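Local structure of putative methylthioribose-1-phosphate isomerase (Archaeoglobus fulgidus, 1T5O) at residues Lys19-Leu24 and Gly194-Cys199; Arg134-Tyr139 and Ala264-Thr269; Phe270-Thr275 and Val333-Val338. The protein probably catalyses the interconversion of 5-methylthioribose 1-phosphate and 5-methylthioribulose 1-phosphate, an isomerisation of the methionine pathway. All blocks are in the same frame, centred on the assembly; numbering follows the deposited sequence.

Contact 1 of 3, residues Lys19-Leu24 and Gly194-Cys199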
ATOM      1  N   LYS A  19      -3.785  15.351 -14.502  1.00 31.88           N
ATOM      2  CA  LYS A  19      -2.525  16.084 -14.640  1.00 32.36           C
ATOM      3  C   LYS A  19      -1.817  16.302 -13.314  1.00 30.91           C
ATOM      4  O   LYS A  19      -0.628  16.652 -13.265  1.00 28.41           O
ATOM      5  CB  LYS A  19      -2.796  17.447 -15.280  1.00 36.09           C
ATOM      6  CG  LYS A  19      -2.127  17.659 -16.614  1.00 40.73           C
ATOM      7  CD  LYS A  19      -2.715  16.744 -17.664  1.00 42.03           C
ATOM      8  CE  LYS A  19      -2.003  16.931 -18.995  1.00 44.60           C
ATOM      9  NZ  LYS A  19      -2.906  17.510 -20.038  1.00 46.13           N
ATOM     10  N   LEU A  20      -2.562  16.125 -12.232  1.00 29.26           N
ATOM     11  CA  LEU A  20      -2.020  16.291 -10.886  1.00 28.29           C
ATOM     12  C   LEU A  20      -1.132  15.101 -10.571  1.00 26.67           C
ATOM     13  O   LEU A  20      -1.349  14.020 -11.101  1.00 26.75           O
ATOM     14  CB  LEU A  20      -3.172  16.344  -9.874  1.00 28.77           C
ATOM     15  CG  LEU A  20      -3.733  17.678  -9.351  1.00 28.61           C
ATOM     16  CD1 LEU A  20      -3.218  18.859 -10.121  1.00 27.86           C
ATOM     17  CD2 LEU A  20      -5.263  17.600  -9.343  1.00 25.68           C
ATOM     18  N   PRO A  21      -0.145  15.272  -9.674  1.00 26.55           N
ATOM     19  CA  PRO A  21       0.194  16.502  -8.945  1.00 27.58           C
ATOM     20  C   PRO A  21       1.187  17.443  -9.654  1.00 29.78           C
ATOM     21  O   PRO A  21       1.434  18.561  -9.194  1.00 28.59           O
ATOM     22  CB  PRO A  21       0.761  15.964  -7.625  1.00 26.62           C
ATOM     23  CG  PRO A  21       1.459  14.707  -8.053  1.00 24.77           C
ATOM     24  CD  PRO A  21       0.462  14.093  -9.022  1.00 25.72           C
ATOM     25  N   GLU A  22       1.758  16.984 -10.760  1.00 33.11           N
ATOM     26  CA  GLU A  22       2.748  17.771 -11.488  1.00 37.08           C
ATOM     27  C   GLU A  22       2.275  19.108 -12.041  1.00 37.24           C
ATOM     28  O   GLU A  22       3.020  20.086 -12.009  1.00 37.09           O
ATOM     29  CB  GLU A  22       3.336  16.942 -12.633  1.00 43.20           C
ATOM     30  CG  GLU A  22       3.967  17.775 -13.748  1.00 49.19           C
ATOM     31  CD  GLU A  22       4.789  16.945 -14.695  1.00 52.44           C
ATOM     32  OE1 GLU A  22       4.247  15.986 -15.297  1.00 55.90           O
ATOM     33  OE2 GLU A  22       5.990  17.258 -14.829  1.00 55.92           O
ATOM     34  N   LYS A  23       1.048  19.161 -12.546  1.00 37.57           N
ATOM     35  CA  LYS A  23       0.550  20.409 -13.109  1.00 38.23           C
ATOM     36  C   LYS A  23      -0.914  20.665 -12.841  1.00 37.86           C
ATOM     37  O   LYS A  23      -1.734  19.743 -12.863  1.00 37.92           O
ATOM     38  CB  LYS A  23       0.768  20.433 -14.629  1.00 38.86           C
ATOM     39  CG  LYS A  23       2.207  20.187 -15.076  1.00 43.39           C
ATOM     40  CD  LYS A  23       2.503  20.689 -16.511  1.00 45.21           C
ATOM     41  CE  LYS A  23       1.403  20.313 -17.528  1.00 46.98           C
ATOM     42  NZ  LYS A  23       0.185  21.196 -17.465  1.00 45.78           N
ATOM     43  N   LEU A  24      -1.237  21.924 -12.577  1.00 37.80           N
ATOM     44  CA  LEU A  24      -2.623  22.331 -12.376  1.00 37.59           C
ATOM     45  C   LEU A  24      -3.044  22.828 -13.752  1.00 38.92           C
ATOM     46  O   LEU A  24      -2.508  23.820 -14.251  1.00 38.52           O
ATOM     47  CB  LEU A  24      -2.727  23.463 -11.358  1.00 36.81           C
ATOM     48  CG  LEU A  24      -4.107  24.129 -11.233  1.00 36.31           C
ATOM     49  CD1 LEU A  24      -5.203  23.074 -11.054  1.00 34.40           C
ATOM     50  CD2 LEU A  24      -4.084  25.092 -10.055  1.00 35.30           C
ATOM     51  N   GLY A 194      -4.351   9.536  -2.484  1.00 23.00           N
ATOM     52  CA  GLY A 194      -3.793  10.235  -1.335  1.00 20.44           C
ATOM     53  C   GLY A 194      -2.533  11.022  -1.653  1.00 22.10           C
ATOM     54  O   GLY A 194      -2.389  12.185  -1.248  1.00 21.70           O
ATOM     55  N   SER A 195      -1.610  10.423  -2.394  1.00 21.40           N
ATOM     56  CA  SER A 195      -0.370  11.136  -2.711  1.00 22.60           C
ATOM     57  C   SER A 195      -0.548  12.108  -3.881  1.00 23.37           C
ATOM     58  O   SER A 195      -0.008  13.217  -3.864  1.00 23.59           O
ATOM     59  CB  SER A 195       0.747  10.138  -3.031  1.00 20.98           C
ATOM     60  OG  SER A 195       0.383   9.341  -4.142  1.00 24.67           O
ATOM     61  N   ARG A 196      -1.312  11.692  -4.881  1.00 21.69           N
ATOM     62  CA  ARG A 196      -1.561  12.505  -6.058  1.00 24.47           C
ATOM     63  C   ARG A 196      -2.489  13.701  -5.843  1.00 24.95           C
ATOM     64  O   ARG A 196      -2.187  14.814  -6.256  1.00 25.27           O
ATOM     65  CB  ARG A 196      -2.159  11.644  -7.176  1.00 23.00           C
ATOM     66  CG  ARG A 196      -1.214  10.602  -7.720  1.00 27.98           C
ATOM     67  CD  ARG A 196      -1.516  10.325  -9.177  1.00 31.17           C
ATOM     68  NE  ARG A 196      -2.935  10.181  -9.330  1.00 36.53           N
ATOM     69  CZ  ARG A 196      -3.708  10.922 -10.116  1.00 36.76           C
ATOM     70  NH1 ARG A 196      -3.219  11.894 -10.885  1.00 35.76           N
ATOM     71  NH2 ARG A 196      -5.004  10.718 -10.065  1.00 33.86           N
ATOM     72  N   LEU A 197      -3.602  13.463  -5.167  1.00 24.09           N
ATOM     73  CA  LEU A 197      -4.614  14.486  -4.980  1.00 22.92           C
ATOM     74  C   LEU A 197      -4.656  15.152  -3.606  1.00 22.90           C
ATOM     75  O   LEU A 197      -4.617  16.371  -3.511  1.00 20.24           O
ATOM     76  CB  LEU A 197      -5.976  13.873  -5.334  1.00 18.74           C
ATOM     77  CG  LEU A 197      -5.984  13.103  -6.680  1.00 20.17           C
ATOM     78  CD1 LEU A 197      -7.375  12.516  -6.995  1.00 20.83           C
ATOM     79  CD2 LEU A 197      -5.581  14.049  -7.826  1.00 21.59           C
ATOM     80  N   THR A 198      -4.720  14.360  -2.543  1.00 20.94           N
ATOM     81  CA  THR A 198      -4.801  14.948  -1.219  1.00 19.14           C
ATOM     82  C   THR A 198      -3.584  15.784  -0.857  1.00 20.03           C
ATOM     83  O   THR A 198      -3.729  16.893  -0.330  1.00 18.55           O
ATOM     84  CB  THR A 198      -5.026  13.855  -0.164  1.00 19.01           C
ATOM     85  OG1 THR A 198      -6.333  13.321  -0.362  1.00 18.66           O
ATOM     86  CG2 THR A 198      -4.899  14.399   1.242  1.00 18.16           C
ATOM     87  N   CYS A 199      -2.387  15.270  -1.129  1.00 18.85           N
ATOM     88  CA  CYS A 199      -1.205  16.036  -0.796  1.00 21.79           C
ATOM     89  C   CYS A 199      -1.161  17.340  -1.624  1.00 21.92           C
ATOM     90  O   CYS A 199      -0.712  18.373  -1.137  1.00 22.37           O
ATOM     91  CB  CYS A 199       0.065  15.206  -1.007  1.00 21.22           C
ATOM     92  SG  CYS A 199       0.326  13.873   0.236  1.00 21.32           S
TER
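Pro21 lies against Arg196 where the loop between strands 12-15 and 26-29 meets helix 193-204. The tight part, where Leu20, Pro21 and Leu197 are buried, is made of van der Waals contacts. CB of Pro21 comes to 3.4 Å from the backbone O of Arg196, a buried oxygen with no hydrogen-bonding partner in the model, while CD sits 4.0 Å from the Arg196 CB. A cis peptide bond precedes Pro21. Alongside, Leu20 and Leu197 cross at about a right angle, their CD2 atoms 3.9 Å apart. The helix follows strand 182-186 of the parallel sheet and leads on to strand 208-212, as in Rossmann-like alpha/beta folds; Leu197 touches Arg45, so this turn of the helix lies beside a residue predicted to bind substrate. The polar part is more weakly held: the chain of partly exposed Arg196, bent at chi3 (-45°), swings its guanidinium until NH1 lies 2.8 Å from Leu20 O. That oxygen is at the edge of the group, but the N-H angle of 125° makes the bond weak, and a second weak one runs from NH1 to Gln17 O. Beyond Pro21, Glu22, Lys23 and Leu24 are largely exposed; Lys19 and Lys23 both form salt bridges with Glu25.

Contact 2 of 3, residues Arg134-Tyr139 and Ala264-Thr269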
ATOM      1  N   ARG A 134     -19.331  23.342   3.597  1.00 23.04           N
ATOM      2  CA  ARG A 134     -18.928  24.344   4.594  1.00 25.43           C
ATOM      3  C   ARG A 134     -19.725  24.139   5.894  1.00 23.94           C
ATOM      4  O   ARG A 134     -19.194  24.273   6.999  1.00 22.68           O
ATOM      5  CB  ARG A 134     -19.188  25.778   4.098  1.00 26.70           C
ATOM      6  CG  ARG A 134     -18.290  26.294   2.968  1.00 33.23           C
ATOM      7  CD  ARG A 134     -18.531  27.799   2.889  1.00 36.33           C
ATOM      8  NE  ARG A 134     -18.237  28.438   1.613  1.00 40.84           N
ATOM      9  CZ  ARG A 134     -19.111  29.208   0.968  1.00 39.92           C
ATOM     10  NH1 ARG A 134     -20.316  29.418   1.479  1.00 39.81           N
ATOM     11  NH2 ARG A 134     -18.789  29.760  -0.187  1.00 41.14           N
ATOM     12  N   LYS A 135     -21.015  23.837   5.763  1.00 24.59           N
ATOM     13  CA  LYS A 135     -21.849  23.632   6.956  1.00 24.23           C
ATOM     14  C   LYS A 135     -21.344  22.363   7.689  1.00 23.47           C
ATOM     15  O   LYS A 135     -21.166  22.361   8.917  1.00 20.20           O
ATOM     16  CB  LYS A 135     -23.321  23.479   6.545  1.00 24.09           C
ATOM     17  CG  LYS A 135     -24.243  23.331   7.729  1.00 28.00           C
ATOM     18  CD  LYS A 135     -25.702  23.553   7.359  1.00 32.47           C
ATOM     19  CE  LYS A 135     -26.501  24.030   8.578  1.00 34.01           C
ATOM     20  NZ  LYS A 135     -27.964  24.090   8.252  1.00 39.40           N
ATOM     21  N   MET A 136     -21.121  21.297   6.915  1.00 21.09           N
ATOM     22  CA  MET A 136     -20.601  20.026   7.453  1.00 21.57           C
ATOM     23  C   MET A 136     -19.248  20.292   8.125  1.00 21.34           C
ATOM     24  O   MET A 136     -18.942  19.771   9.210  1.00 20.51           O
ATOM     25  CB  MET A 136     -20.400  19.017   6.315  1.00 21.62           C
ATOM     26  CG  MET A 136     -19.784  17.704   6.744  1.00 23.46           C
ATOM     27  SD  MET A 136     -19.355  16.714   5.268  1.00 29.28           S
ATOM     28  CE  MET A 136     -20.866  16.513   4.609  1.00 25.15           C
ATOM     29  N   GLY A 137     -18.439  21.104   7.457  1.00 21.55           N
ATOM     30  CA  GLY A 137     -17.136  21.469   7.971  1.00 24.17           C
ATOM     31  C   GLY A 137     -17.181  22.155   9.335  1.00 25.78           C
ATOM     32  O   GLY A 137     -16.371  21.824  10.222  1.00 25.20           O
ATOM     33  N   GLU A 138     -18.092  23.122   9.486  1.00 24.22           N
ATOM     34  CA  GLU A 138     -18.261  23.858  10.733  1.00 26.78           C
ATOM     35  C   GLU A 138     -18.654  22.907  11.860  1.00 23.95           C
ATOM     36  O   GLU A 138     -18.161  23.032  12.976  1.00 22.74           O
ATOM     37  CB  GLU A 138     -19.342  24.934  10.581  1.00 30.78           C
ATOM     38  CG  GLU A 138     -18.938  26.073   9.673  1.00 38.33           C
ATOM     39  CD  GLU A 138     -18.549  27.337  10.428  1.00 45.28           C
ATOM     40  OE1 GLU A 138     -17.565  27.320  11.217  1.00 47.51           O
ATOM     41  OE2 GLU A 138     -19.244  28.367  10.219  1.00 49.09           O
ATOM     42  N   TYR A 139     -19.565  21.986  11.571  1.00 21.58           N
ATOM     43  CA  TYR A 139     -19.978  20.993  12.564  1.00 22.29           C
ATOM     44  C   TYR A 139     -18.789  20.116  12.919  1.00 21.84           C
ATOM     45  O   TYR A 139     -18.532  19.877  14.084  1.00 25.26           O
ATOM     46  CB  TYR A 139     -21.089  20.114  12.025  1.00 22.03           C
ATOM     47  CG  TYR A 139     -22.440  20.736  12.054  1.00 24.15           C
ATOM     48  CD1 TYR A 139     -23.219  20.805  10.889  1.00 26.73           C
ATOM     49  CD2 TYR A 139     -23.000  21.178  13.254  1.00 26.39           C
ATOM     50  CE1 TYR A 139     -24.529  21.293  10.929  1.00 25.28           C
ATOM     51  CE2 TYR A 139     -24.312  21.668  13.295  1.00 27.19           C
ATOM     52  CZ  TYR A 139     -25.067  21.716  12.126  1.00 27.29           C
ATOM     53  OH  TYR A 139     -26.372  22.184  12.151  1.00 30.14           O
ATOM     54  N   ALA A 264     -16.920  11.773   7.372  1.00 17.27           N
ATOM     55  CA  ALA A 264     -17.618  12.994   6.983  1.00 18.96           C
ATOM     56  C   ALA A 264     -18.395  12.707   5.697  1.00 18.12           C
ATOM     57  O   ALA A 264     -17.800  12.348   4.680  1.00 18.79           O
ATOM     58  CB  ALA A 264     -16.588  14.135   6.750  1.00 17.49           C
ATOM     59  N   ALA A 265     -19.718  12.850   5.735  1.00 18.68           N
ATOM     60  CA  ALA A 265     -20.521  12.610   4.520  1.00 19.61           C
ATOM     61  C   ALA A 265     -21.869  13.262   4.638  1.00 20.02           C
ATOM     62  O   ALA A 265     -22.468  13.230   5.699  1.00 20.06           O
ATOM     63  CB  ALA A 265     -20.717  11.117   4.276  1.00 18.09           C
ATOM     64  N   PRO A 266     -22.382  13.824   3.528  1.00 21.61           N
ATOM     65  CA  PRO A 266     -23.692  14.479   3.551  1.00 20.04           C
ATOM     66  C   PRO A 266     -24.828  13.476   3.586  1.00 19.53           C
ATOM     67  O   PRO A 266     -24.638  12.292   3.326  1.00 16.19           O
ATOM     68  CB  PRO A 266     -23.696  15.316   2.268  1.00 20.09           C
ATOM     69  CG  PRO A 266     -22.949  14.451   1.319  1.00 24.04           C
ATOM     70  CD  PRO A 266     -21.785  13.889   2.176  1.00 21.21           C
ATOM     71  N   LYS A 267     -26.015  13.971   3.933  1.00 19.65           N
ATOM     72  CA  LYS A 267     -27.210  13.139   4.025  1.00 21.61           C
ATOM     73  C   LYS A 267     -27.404  12.263   2.791  1.00 21.01           C
ATOM     74  O   LYS A 267     -27.758  11.082   2.900  1.00 21.36           O
ATOM     75  CB  LYS A 267     -28.456  14.033   4.228  1.00 21.29           C
ATOM     76  CG  LYS A 267     -29.796  13.271   4.268  1.00 23.91           C
ATOM     77  CD  LYS A 267     -30.951  14.219   4.670  1.00 21.14           C
ATOM     78  CE  LYS A 267     -32.287  13.503   4.630  1.00 22.80           C
ATOM     79  NZ  LYS A 267     -33.369  14.409   5.123  1.00 22.77           N
ATOM     80  N   ALA A 268     -27.148  12.830   1.621  1.00 21.76           N
ATOM     81  CA  ALA A 268     -27.341  12.113   0.362  1.00 23.46           C
ATOM     82  C   ALA A 268     -26.466  10.857   0.192  1.00 23.56           C
ATOM     83  O   ALA A 268     -26.747  10.015  -0.656  1.00 23.56           O
ATOM     84  CB  ALA A 268     -27.131  13.061  -0.824  1.00 22.86           C
ATOM     85  N   THR A 269     -25.424  10.722   1.001  1.00 21.44           N
ATOM     86  CA  THR A 269     -24.559   9.546   0.897  1.00 20.90           C
ATOM     87  C   THR A 269     -25.124   8.360   1.706  1.00 20.15           C
ATOM     88  O   THR A 269     -24.697   7.206   1.544  1.00 20.45           O
ATOM     89  CB  THR A 269     -23.141   9.932   1.348  1.00 22.80           C
ATOM     90  OG1 THR A 269     -22.634  10.896   0.417  1.00 24.22           O
ATOM     91  CG2 THR A 269     -22.200   8.745   1.368  1.00 20.69           C
TER
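Met136 alone carries the helix side of this contact, reaching from helix 111-141 to Ala264, Ala265 and Pro266 at the end of strand 261-264. Two kinds of interaction can be told apart, both apolar or van der Waals in nature. The first is side chain against side chain. SD of Met136 rests 4.1 Å from CB of Ala264, and the terminal CE lies 3.7 Å from CD of the Pro266 ring. The second is side chain against backbone: CE stands 3.3 Å from Pro266 N and 3.4 Å from Ala265 C, so the methyl is set close against the peptide link between these two residues. The torsions explain the reach. CG is trans to the backbone N (chi1 176°) and the chain runs on extended through chi2, before a bend at chi3 (-62°) turns the methyl toward the proline. Replacing Met136 with an alanine here would probably open a gap beside the Ala265-Pro266 peptide and deprive the Pro266 ring of its neighbour from the helix. Thr166 also touches Met136, while Glu323 packs on Pro266. Ala47 and Asn243, predicted to bind substrate, have side chains about 7 Å from Pro266's and 8 Å from Ala265's, respectively. The long helix is joined to the C-terminal end of a parallel strand in the Rossmann-like sheet, the edge at which this type of fold commonly places its active site.

Contact 3 of 3, residues Phe270-Thr275 and Val333-Val338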
ATOM      1  N   PHE A 270     -26.101   8.639   2.565  1.00 17.92           N
ATOM      2  CA  PHE A 270     -26.714   7.583   3.344  1.00 19.08           C
ATOM      3  C   PHE A 270     -27.702   6.815   2.444  1.00 19.38           C
ATOM      4  O   PHE A 270     -28.325   7.406   1.578  1.00 20.51           O
ATOM      5  CB  PHE A 270     -27.453   8.153   4.552  1.00 16.75           C
ATOM      6  CG  PHE A 270     -26.531   8.694   5.623  1.00 20.40           C
ATOM      7  CD1 PHE A 270     -25.752   9.842   5.386  1.00 19.05           C
ATOM      8  CD2 PHE A 270     -26.434   8.052   6.850  1.00 18.82           C
ATOM      9  CE1 PHE A 270     -24.878  10.344   6.383  1.00 18.98           C
ATOM     10  CE2 PHE A 270     -25.574   8.545   7.844  1.00 20.66           C
ATOM     11  CZ  PHE A 270     -24.802   9.683   7.616  1.00 20.45           C
ATOM     12  N   ASP A 271     -27.803   5.506   2.652  1.00 20.51           N
ATOM     13  CA  ASP A 271     -28.698   4.609   1.883  1.00 20.69           C
ATOM     14  C   ASP A 271     -29.249   3.754   3.032  1.00 21.18           C
ATOM     15  O   ASP A 271     -28.983   2.553   3.106  1.00 17.48           O
ATOM     16  CB  ASP A 271     -27.856   3.756   0.914  1.00 21.15           C
ATOM     17  CG  ASP A 271     -28.698   3.020  -0.137  1.00 25.36           C
ATOM     18  OD1 ASP A 271     -29.955   3.084  -0.113  1.00 24.37           O
ATOM     19  OD2 ASP A 271     -28.087   2.372  -1.002  1.00 26.54           O
ATOM     20  N   TRP A 272     -30.048   4.390   3.895  1.00 20.30           N
ATOM     21  CA  TRP A 272     -30.535   3.765   5.126  1.00 21.61           C
ATOM     22  C   TRP A 272     -31.535   2.626   5.047  1.00 22.41           C
ATOM     23  O   TRP A 272     -31.820   2.001   6.077  1.00 19.88           O
ATOM     24  CB  TRP A 272     -31.060   4.852   6.085  1.00 22.98           C
ATOM     25  CG  TRP A 272     -30.798   4.556   7.550  1.00 22.63           C
ATOM     26  CD1 TRP A 272     -31.726   4.351   8.524  1.00 24.81           C
ATOM     27  CD2 TRP A 272     -29.514   4.435   8.185  1.00 21.97           C
ATOM     28  NE1 TRP A 272     -31.102   4.102   9.730  1.00 24.12           N
ATOM     29  CE2 TRP A 272     -29.746   4.151   9.546  1.00 21.54           C
ATOM     30  CE3 TRP A 272     -28.191   4.539   7.729  1.00 20.32           C
ATOM     31  CZ2 TRP A 272     -28.702   3.964  10.468  1.00 20.63           C
ATOM     32  CZ3 TRP A 272     -27.145   4.354   8.649  1.00 23.03           C
ATOM     33  CH2 TRP A 272     -27.421   4.067  10.007  1.00 21.94           C
ATOM     34  N   GLU A 273     -32.076   2.359   3.855  1.00 20.61           N
ATOM     35  CA  GLU A 273     -32.986   1.230   3.703  1.00 21.93           C
ATOM     36  C   GLU A 273     -32.159  -0.071   3.577  1.00 21.47           C
ATOM     37  O   GLU A 273     -32.667  -1.169   3.741  1.00 20.92           O
ATOM     38  CB  GLU A 273     -33.832   1.400   2.439  1.00 21.37           C
ATOM     39  CG  GLU A 273     -34.818   2.571   2.505  1.00 25.40           C
ATOM     40  CD  GLU A 273     -35.944   2.348   3.508  1.00 28.83           C
ATOM     41  OE1 GLU A 273     -35.992   1.278   4.155  1.00 30.81           O
ATOM     42  OE2 GLU A 273     -36.791   3.253   3.649  1.00 34.31           O
ATOM     43  N   ARG A 274     -30.875   0.071   3.288  1.00 21.63           N
ATOM     44  CA  ARG A 274     -30.022  -1.095   3.080  1.00 21.24           C
ATOM     45  C   ARG A 274     -29.101  -1.439   4.251  1.00 22.19           C
ATOM     46  O   ARG A 274     -28.922  -0.642   5.183  1.00 20.39           O
ATOM     47  CB  ARG A 274     -29.136  -0.838   1.853  1.00 20.07           C
ATOM     48  CG  ARG A 274     -29.847  -0.333   0.562  1.00 22.02           C
ATOM     49  CD  ARG A 274     -30.396  -1.478  -0.320  1.00 20.23           C
ATOM     50  NE  ARG A 274     -31.653  -2.011   0.201  1.00 18.50           N
ATOM     51  CZ  ARG A 274     -32.829  -1.392   0.142  1.00 18.67           C
ATOM     52  NH1 ARG A 274     -32.942  -0.193  -0.423  1.00 18.97           N
ATOM     53  NH2 ARG A 274     -33.912  -1.990   0.629  1.00 20.15           N
ATOM     54  N   THR A 275     -28.525  -2.644   4.176  1.00 24.72           N
ATOM     55  CA  THR A 275     -27.508  -3.108   5.114  1.00 22.73           C
ATOM     56  C   THR A 275     -26.363  -3.581   4.220  1.00 21.20           C
ATOM     57  O   THR A 275     -26.513  -3.675   2.990  1.00 19.51           O
ATOM     58  CB  THR A 275     -27.967  -4.247   6.040  1.00 24.01           C
ATOM     59  OG1 THR A 275     -28.465  -5.343   5.267  1.00 25.38           O
ATOM     60  CG2 THR A 275     -29.015  -3.734   7.005  1.00 24.49           C
ATOM     61  N   VAL A 333     -30.748   4.797  16.198  1.00 22.92           N
ATOM     62  CA  VAL A 333     -31.620   5.819  16.763  1.00 22.36           C
ATOM     63  C   VAL A 333     -31.290   7.220  16.227  1.00 21.33           C
ATOM     64  O   VAL A 333     -32.172   7.938  15.764  1.00 21.77           O
ATOM     65  CB  VAL A 333     -31.518   5.891  18.324  1.00 22.20           C
ATOM     66  CG1 VAL A 333     -32.368   7.046  18.844  1.00 22.34           C
ATOM     67  CG2 VAL A 333     -31.997   4.603  18.962  1.00 20.76           C
ATOM     68  N   ASN A 334     -30.015   7.593  16.259  1.00 20.92           N
ATOM     69  CA  ASN A 334     -29.608   8.943  15.885  1.00 21.99           C
ATOM     70  C   ASN A 334     -29.491   9.361  14.441  1.00 22.68           C
ATOM     71  O   ASN A 334     -29.608  10.552  14.141  1.00 23.95           O
ATOM     72  CB  ASN A 334     -28.318   9.305  16.623  1.00 21.67           C
ATOM     73  CG  ASN A 334     -28.494   9.248  18.121  1.00 25.18           C
ATOM     74  OD1 ASN A 334     -29.575   9.520  18.619  1.00 26.62           O
ATOM     75  ND2 ASN A 334     -27.434   8.907  18.849  1.00 25.70           N
ATOM     76  N   VAL A 335     -29.258   8.411  13.550  1.00 21.84           N
ATOM     77  CA  VAL A 335     -29.166   8.742  12.136  1.00 22.58           C
ATOM     78  C   VAL A 335     -30.539   9.241  11.646  1.00 23.59           C
ATOM     79  O   VAL A 335     -30.626  10.315  11.040  1.00 22.44           O
ATOM     80  CB  VAL A 335     -28.666   7.525  11.325  1.00 21.62           C
ATOM     81  CG1 VAL A 335     -28.986   7.681   9.832  1.00 20.41           C
ATOM     82  CG2 VAL A 335     -27.129   7.399  11.515  1.00 19.51           C
ATOM     83  N   PRO A 336     -31.627   8.488  11.919  1.00 24.38           N
ATOM     84  CA  PRO A 336     -32.954   8.954  11.470  1.00 26.80           C
ATOM     85  C   PRO A 336     -33.316  10.287  12.128  1.00 27.33           C
ATOM     86  O   PRO A 336     -33.868  11.187  11.493  1.00 28.63           O
ATOM     87  CB  PRO A 336     -33.896   7.831  11.917  1.00 26.81           C
ATOM     88  CG  PRO A 336     -33.035   6.623  11.906  1.00 27.29           C
ATOM     89  CD  PRO A 336     -31.717   7.130  12.492  1.00 24.22           C
ATOM     90  N   LYS A 337     -32.990  10.414  13.408  1.00 29.03           N
ATOM     91  CA  LYS A 337     -33.287  11.638  14.139  1.00 29.97           C
ATOM     92  C   LYS A 337     -32.577  12.868  13.559  1.00 30.09           C
ATOM     93  O   LYS A 337     -33.215  13.873  13.227  1.00 29.28           O
ATOM     94  CB  LYS A 337     -32.902  11.472  15.617  1.00 33.05           C
ATOM     95  CG  LYS A 337     -33.272  12.663  16.475  1.00 38.52           C
ATOM     96  CD  LYS A 337     -32.579  12.659  17.845  1.00 42.10           C
ATOM     97  CE  LYS A 337     -32.589  14.071  18.438  1.00 44.33           C
ATOM     98  NZ  LYS A 337     -31.870  14.223  19.744  1.00 46.75           N
ATOM     99  N   VAL A 338     -31.252  12.796  13.425  1.00 28.81           N
ATOM    100  CA  VAL A 338     -30.490  13.931  12.911  1.00 26.56           C
ATOM    101  C   VAL A 338     -30.729  14.273  11.428  1.00 28.14           C
ATOM    102  O   VAL A 338     -30.771  15.462  11.050  1.00 26.31           O
ATOM    103  CB  VAL A 338     -28.969  13.716  13.107  1.00 25.12           C
ATOM    104  CG1 VAL A 338     -28.210  14.919  12.553  1.00 22.45           C
ATOM    105  CG2 VAL A 338     -28.649  13.530  14.610  1.00 23.66           C
TER
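Val335 has CG1 trans to its backbone N (chi1 162°), which carries that methyl out from helix 331-338 to Trp272, whose own chi1 of -145° turns the indole broadside to it. The result is a CH-pi contact, worked into the seam between the C-terminal helix of the Rossmann-like domain and the loop that follows strand 261-264. CG1 stands 3.5 Å from the centroid of the six-membered ring and only 8° off its normal, so that it lies over the centre of the face and not over the rim. The rest of the valine comes close as well: CB approaches CZ2 of Trp272 at 3.7 Å, and CG2 approaches CH2 of Trp272 at the same distance. CG1 covers the centre of the six-membered ring, while CB and CG2 lie toward its CZ2-CH2 side.

Phe270 supplies a second aromatic neighbour. Its CD2 is 3.9 Å from Val335 CG1, which meets the phenyl ring obliquely, and the methyl is consequently shared between two aromatic rings. Phe270 also touches Leu320 and Thr322 of strand 319-322, and Val335 touches Leu320 and Ile327, so the same group of apolar side chains reaches the sheet. Trp272 is held from its backbone as well, its O accepting a hydrogen bond from Arg238 NH1, and its ring meets that of Phe341. Trp272 is the second residue of a type I beta turn from Asp271 to Arg274, closed by a 3.1 Å bond from Arg274 N to Asp271 O. On the helix, a kink occurs at Pro336, whose N lacks a bond to the preceding turn. The Pro336 and Trp272 side chains run at about a right angle to each other, with Pro336 CG 3.9 Å from Trp272 NE1.

How the contacts relate
Contacts 1 and 2 are buried, whereas contact 3 is partly buried and lies farther out, on the opposite side of the chain's centre from contact 1. Contacts 2 and 3 draw on the end of strand 261-264 and the loop that follows it and touch each other, Ala265 O packing at 3.8 Å from Phe270 CE1; contact 1 stands apart, about 13 Å from contact 2 between nearest atoms. Their chemistry differs accordingly. Contact 1, which a second subunit also reaches, adds a weak arginine-to-carbonyl bond to its apolar packing. Contact 2 depends on one thioether chain laid against backbone, and contact 3 on one indole face, with a phenyl ring beside it, meeting a branched aliphatic group.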